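PDB 5XUW: lysozyme C from Equus asinus, which hydrolyses the beta-1,4 linkages between N-acetylmuramic acid and N-acetylglucosamine in bacterial cell-wall peptidoglycan, and binds one calcium ion. Local coordinates for residues Y23-A26 with N27-M31; C6-A9 with H10-A14. All blocks are in the same frame, centred on the assembly; numbering follows the deposited sequence.

Contact 1. Residues Y23-A26 with N27-M31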
loop_
_atom_site.group_PDB
_atom_site.type_symbol
_atom_site.label_atom_id
_atom_site.label_comp_id
_atom_site.label_asym_id
_atom_site.label_seq_id
_atom_site.Cartn_x
_atom_site.Cartn_y
_atom_site.Cartn_z
ATOM N N TYR A 23 1.664 12.091 5.272
ATOM C CA TYR A 23 2.764 11.130 5.345
ATOM C C TYR A 23 3.750 11.341 4.211
ATOM O O TYR A 23 3.353 11.489 3.050
ATOM C CB TYR A 23 2.219 9.705 5.272
ATOM C CG TYR A 23 1.322 9.338 6.421
ATOM C CD1 TYR A 23 1.851 8.804 7.589
ATOM C CD2 TYR A 23 -0.061 9.522 6.346
ATOM C CE1 TYR A 23 1.044 8.452 8.653
ATOM C CE2 TYR A 23 -0.884 9.173 7.402
ATOM C CZ TYR A 23 -0.328 8.649 8.557
ATOM O OH TYR A 23 -1.150 8.284 9.602
ATOM N N SER A 24 5.033 11.323 4.549
ATOM C CA SER A 24 6.097 11.510 3.580
ATOM C C SER A 24 6.155 10.379 2.579
ATOM O O SER A 24 5.695 9.263 2.844
ATOM C CB SER A 24 7.449 11.557 4.280
ATOM O OG SER A 24 7.778 10.281 4.806
ATOM N N LEU A 25 6.771 10.667 1.443
ATOM C CA LEU A 25 7.060 9.648 0.454
ATOM C C LEU A 25 7.814 8.454 1.071
ATOM O O LEU A 25 7.509 7.313 0.763
ATOM C CB LEU A 25 7.872 10.272 -0.676
ATOM C CG LEU A 25 8.113 9.453 -1.924
ATOM C CD1 LEU A 25 6.799 9.108 -2.604
ATOM C CD2 LEU A 25 9.016 10.262 -2.848
ATOM N N ALA A 26 8.781 8.711 1.949
ATOM C CA ALA A 26 9.531 7.612 2.587
ATOM C C ALA A 26 8.602 6.687 3.361
ATOM O O ALA A 26 8.739 5.466 3.299
ATOM C CB ALA A 26 10.624 8.147 3.490
ATOM N N ASN A 27 7.648 7.271 4.079
ATOM C CA ASN A 27 6.649 6.464 4.787
ATOM C C ASN A 27 5.809 5.579 3.867
ATOM O O ASN A 27 5.574 4.410 4.167
ATOM C CB ASN A 27 5.765 7.343 5.679
ATOM C CG ASN A 27 6.333 7.481 7.061
ATOM O OD1 ASN A 27 6.360 6.512 7.817
ATOM N ND2 ASN A 27 6.822 8.672 7.400
ATOM N N TRP A 28 5.365 6.142 2.754
ATOM C CA TRP A 28 4.607 5.385 1.748
ATOM C C TRP A 28 5.416 4.227 1.146
ATOM O O TRP A 28 4.907 3.108 0.986
ATOM C CB TRP A 28 4.157 6.327 0.631
ATOM C CG TRP A 28 3.006 7.187 1.024
ATOM C CD1 TRP A 28 3.009 8.526 1.276
ATOM C CD2 TRP A 28 1.669 6.741 1.224
ATOM N NE1 TRP A 28 1.738 8.943 1.614
ATOM C CE2 TRP A 28 0.901 7.861 1.591
ATOM C CE3 TRP A 28 1.045 5.498 1.118
ATOM C CZ2 TRP A 28 -0.474 7.774 1.836
ATOM C CZ3 TRP A 28 -0.309 5.408 1.368
ATOM C CH2 TRP A 28 -1.054 6.539 1.717
ATOM N N VAL A 29 6.672 4.510 0.794
ATOM C CA VAL A 29 7.552 3.483 0.235
ATOM C C VAL A 29 7.853 2.416 1.292
ATOM O O VAL A 29 7.845 1.215 0.996
ATOM C CB VAL A 29 8.848 4.090 -0.354
ATOM C CG1 VAL A 29 9.784 3.005 -0.859
ATOM C CG2 VAL A 29 8.515 5.031 -1.504
ATOM N N CYS A 30 8.086 2.856 2.525
ATOM C CA CYS A 30 8.331 1.933 3.637
ATOM C C CYS A 30 7.158 0.978 3.849
ATOM O O CYS A 30 7.346 -0.236 3.997
ATOM C CB CYS A 30 8.661 2.702 4.922
ATOM S SG CYS A 30 9.371 1.687 6.232
ATOM N N MET A 31 5.937 1.508 3.825
ATOM C CA MET A 31 4.759 0.651 3.984
ATOM C C MET A 31 4.769 -0.422 2.895
ATOM O O MET A 31 4.561 -1.597 3.188
ATOM C CB MET A 31 3.473 1.486 3.964
ATOM C CG MET A 31 2.169 0.696 3.997
ATOM S SD MET A 31 1.523 0.252 2.374
ATOM C CE MET A 31 0.962 1.855 1.798
#
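Y23 meets W28 just ahead of the N-cap of helix 25-36, in the alpha-helical part of the C-type lysozyme fold: its CB lies 3.8 Å from NE1 of W28. The phenol ring runs on past the helix start, and its OH bonds to the backbone N of M105, which satisfies the hydroxyl. NE1 of W28 makes a weak hydrogen bond to the carbonyl of F20, and the indole packs on A95 and V99 of helix 89-100, a fitting place for a large buried aromatic. S24 is the N-cap. A serine hydroxyl is short enough to turn back on its own helix, and with chi1 at 69° OG accepts from N27 N at 3.1 Å, standing in for the carbonyl missing at a first turn. The same OG takes a second bond from ND2 of N27, with an N-H...O angle of 142°, while OD1 of N27 accepts from the indole of W111. The carbonyl of S24 receives W28 N in its own plane. L25 opens the helix; its O accepts from V29 N at 2.9 Å. A26, a good helix former, suits the first turn, and its O accepts from C30 N at 2.8 Å, the donor tilted 23° from the carbonyl plane.

Contact 2. Residues C6-A9 with H10-A14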
loop_
_atom_site.group_PDB
_atom_site.type_symbol
_atom_site.label_atom_id
_atom_site.label_comp_id
_atom_site.label_asym_id
_atom_site.label_seq_id
_atom_site.Cartn_x
_atom_site.Cartn_y
_atom_site.Cartn_z
ATOM N N CYS A 6 13.777 2.747 -5.121
ATOM C CA CYS A 6 13.807 4.063 -5.774
ATOM C C CYS A 6 12.841 4.203 -6.950
ATOM O O CYS A 6 12.278 5.283 -7.171
ATOM C CB CYS A 6 15.228 4.425 -6.192
ATOM S SG CYS A 6 16.281 4.741 -4.760
ATOM N N GLU A 7 12.650 3.121 -7.702
ATOM C CA GLU A 7 11.625 3.089 -8.731
ATOM C C GLU A 7 10.254 3.409 -8.137
ATOM O O GLU A 7 9.506 4.232 -8.685
ATOM C CB GLU A 7 11.571 1.716 -9.384
ATOM C CG GLU A 7 10.627 1.631 -10.567
ATOM C CD GLU A 7 10.525 0.225 -11.116
ATOM O OE1 GLU A 7 11.097 -0.710 -10.506
ATOM O OE2 GLU A 7 9.859 0.074 -12.155
ATOM N N LEU A 8 9.925 2.750 -7.028
ATOM C CA LEU A 8 8.633 2.985 -6.382
ATOM C C LEU A 8 8.527 4.418 -5.877
ATOM O O LEU A 8 7.509 5.070 -6.085
ATOM C CB LEU A 8 8.372 1.984 -5.254
ATOM C CG LEU A 8 6.993 2.111 -4.590
ATOM C CD1 LEU A 8 5.863 1.951 -5.605
ATOM C CD2 LEU A 8 6.834 1.110 -3.451
ATOM N N ALA A 9 9.591 4.916 -5.251
ATOM C CA ALA A 9 9.605 6.295 -4.734
ATOM C C ALA A 9 9.265 7.321 -5.826
ATOM O O ALA A 9 8.425 8.202 -5.644
ATOM C CB ALA A 9 10.956 6.604 -4.123
ATOM N N HIS A 10 9.881 7.164 -6.989
ATOM C CA HIS A 10 9.631 8.083 -8.101
ATOM C C HIS A 10 8.234 7.957 -8.716
ATOM O O HIS A 10 7.620 8.967 -9.056
ATOM C CB HIS A 10 10.747 7.972 -9.134
ATOM C CG HIS A 10 11.972 8.701 -8.706
ATOM N ND1 HIS A 10 12.128 10.053 -8.912
ATOM C CD2 HIS A 10 13.041 8.304 -7.980
ATOM C CE1 HIS A 10 13.270 10.446 -8.383
ATOM N NE2 HIS A 10 13.847 9.402 -7.813
ATOM N N LYS A 11 7.735 6.731 -8.826
ATOM C CA LYS A 11 6.355 6.485 -9.251
ATOM C C LYS A 11 5.358 7.159 -8.295
ATOM O O LYS A 11 4.485 7.914 -8.721
ATOM C CB LYS A 11 6.106 4.980 -9.322
ATOM C CG LYS A 11 4.688 4.552 -9.675
ATOM C CD LYS A 11 4.181 5.157 -10.971
ATOM C CE LYS A 11 2.809 4.596 -11.321
ATOM N NZ LYS A 11 2.234 5.210 -12.552
ATOM N N LEU A 12 5.502 6.882 -7.004
ATOM C CA LEU A 12 4.624 7.475 -5.996
ATOM C C LEU A 12 4.731 8.999 -5.979
ATOM O O LEU A 12 3.716 9.688 -5.847
ATOM C CB LEU A 12 4.904 6.883 -4.613
ATOM C CG LEU A 12 4.667 5.376 -4.436
ATOM C CD1 LEU A 12 4.766 5.010 -2.965
ATOM C CD2 LEU A 12 3.341 4.888 -5.006
ATOM N N LYS A 13 5.941 9.526 -6.138
ATOM C CA LYS A 13 6.128 10.980 -6.245
ATOM C C LYS A 13 5.330 11.559 -7.417
ATOM O O LYS A 13 4.682 12.604 -7.282
ATOM C CB LYS A 13 7.608 11.345 -6.401
ATOM C CG LYS A 13 7.862 12.854 -6.465
ATOM C CD LYS A 13 9.334 13.213 -6.370
ATOM C CE LYS A 13 9.580 14.689 -6.676
ATOM N NZ LYS A 13 8.777 15.590 -5.802
ATOM N N ALA A 14 5.379 10.875 -8.552
ATOM C CA ALA A 14 4.669 11.321 -9.756
ATOM C C ALA A 14 3.151 11.282 -9.588
ATOM O O ALA A 14 2.439 12.061 -10.229
ATOM C CB ALA A 14 5.087 10.484 -10.955
#
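From C6 O to H10 N, E7 O to K11 N, L8 O to L12 N and A9 O to K13 N, four successive backbone bonds tie 6-9 to 10-14 as consecutive turns of alpha-helix 5-14. The straightest joins L12 N to L8 O at 2.9 Å, with an N-H...O angle of 176°. L8 and L12, four residues apart, form an apolar pair one turn apart on the buried side. With CG opposite its backbone N (chi1 -176°), L8 extends along the helix toward L12, and its CD1 lies 3.8 Å from CG of L12. Both methyls of L12 join in, CD1 at 4.0 Å from CG of L8 and CD2 at 3.9 Å from CD1 of L8. A9 suits the buried side because its methyl lets another helix come near. H10 sits on the exposed side, where CD2 lies 3.2 Å from C6 O, which is in the plane of the imidazole at its edge; NE2 bonds to the carbonyl of C127. C6 itself is joined to C127 by a disulfide, so both residues tie the helix to the C-terminal part of the chain. Charged side chains suit the outer positions: E7 forms a salt bridge with K1, and K11 reaches D89, at the start of helix 89-100, for another. Among the neighbouring helices, 25-36 lies against the apolar side, with A32 on L8 and W28 on L12.

Contacts 2 and 1 follow one another along the chain, on helices 5-14 and 25-36, and their centres are about 10 Å apart. They touch directly: CD1 of L25 packs 3.5 Å from CB of L12, and CG2 of V29 lies 3.6 Å from CA of A9, so branched side chains of helix 25-36 pack on L12 and A9 of helix 5-14. Each contact also holds one cysteine of a separate disulfide, C30 with C115 and C6 with C127. Contact 1 shares helix 25-36 with E35, the predicted catalytic residue, whose side chain is about 9 Å from that of C30. Contact 2 lies toward the calcium site, with the side chain of K11 about 9 Å from the ion and about 5 Å from that of N87, one of its ligands.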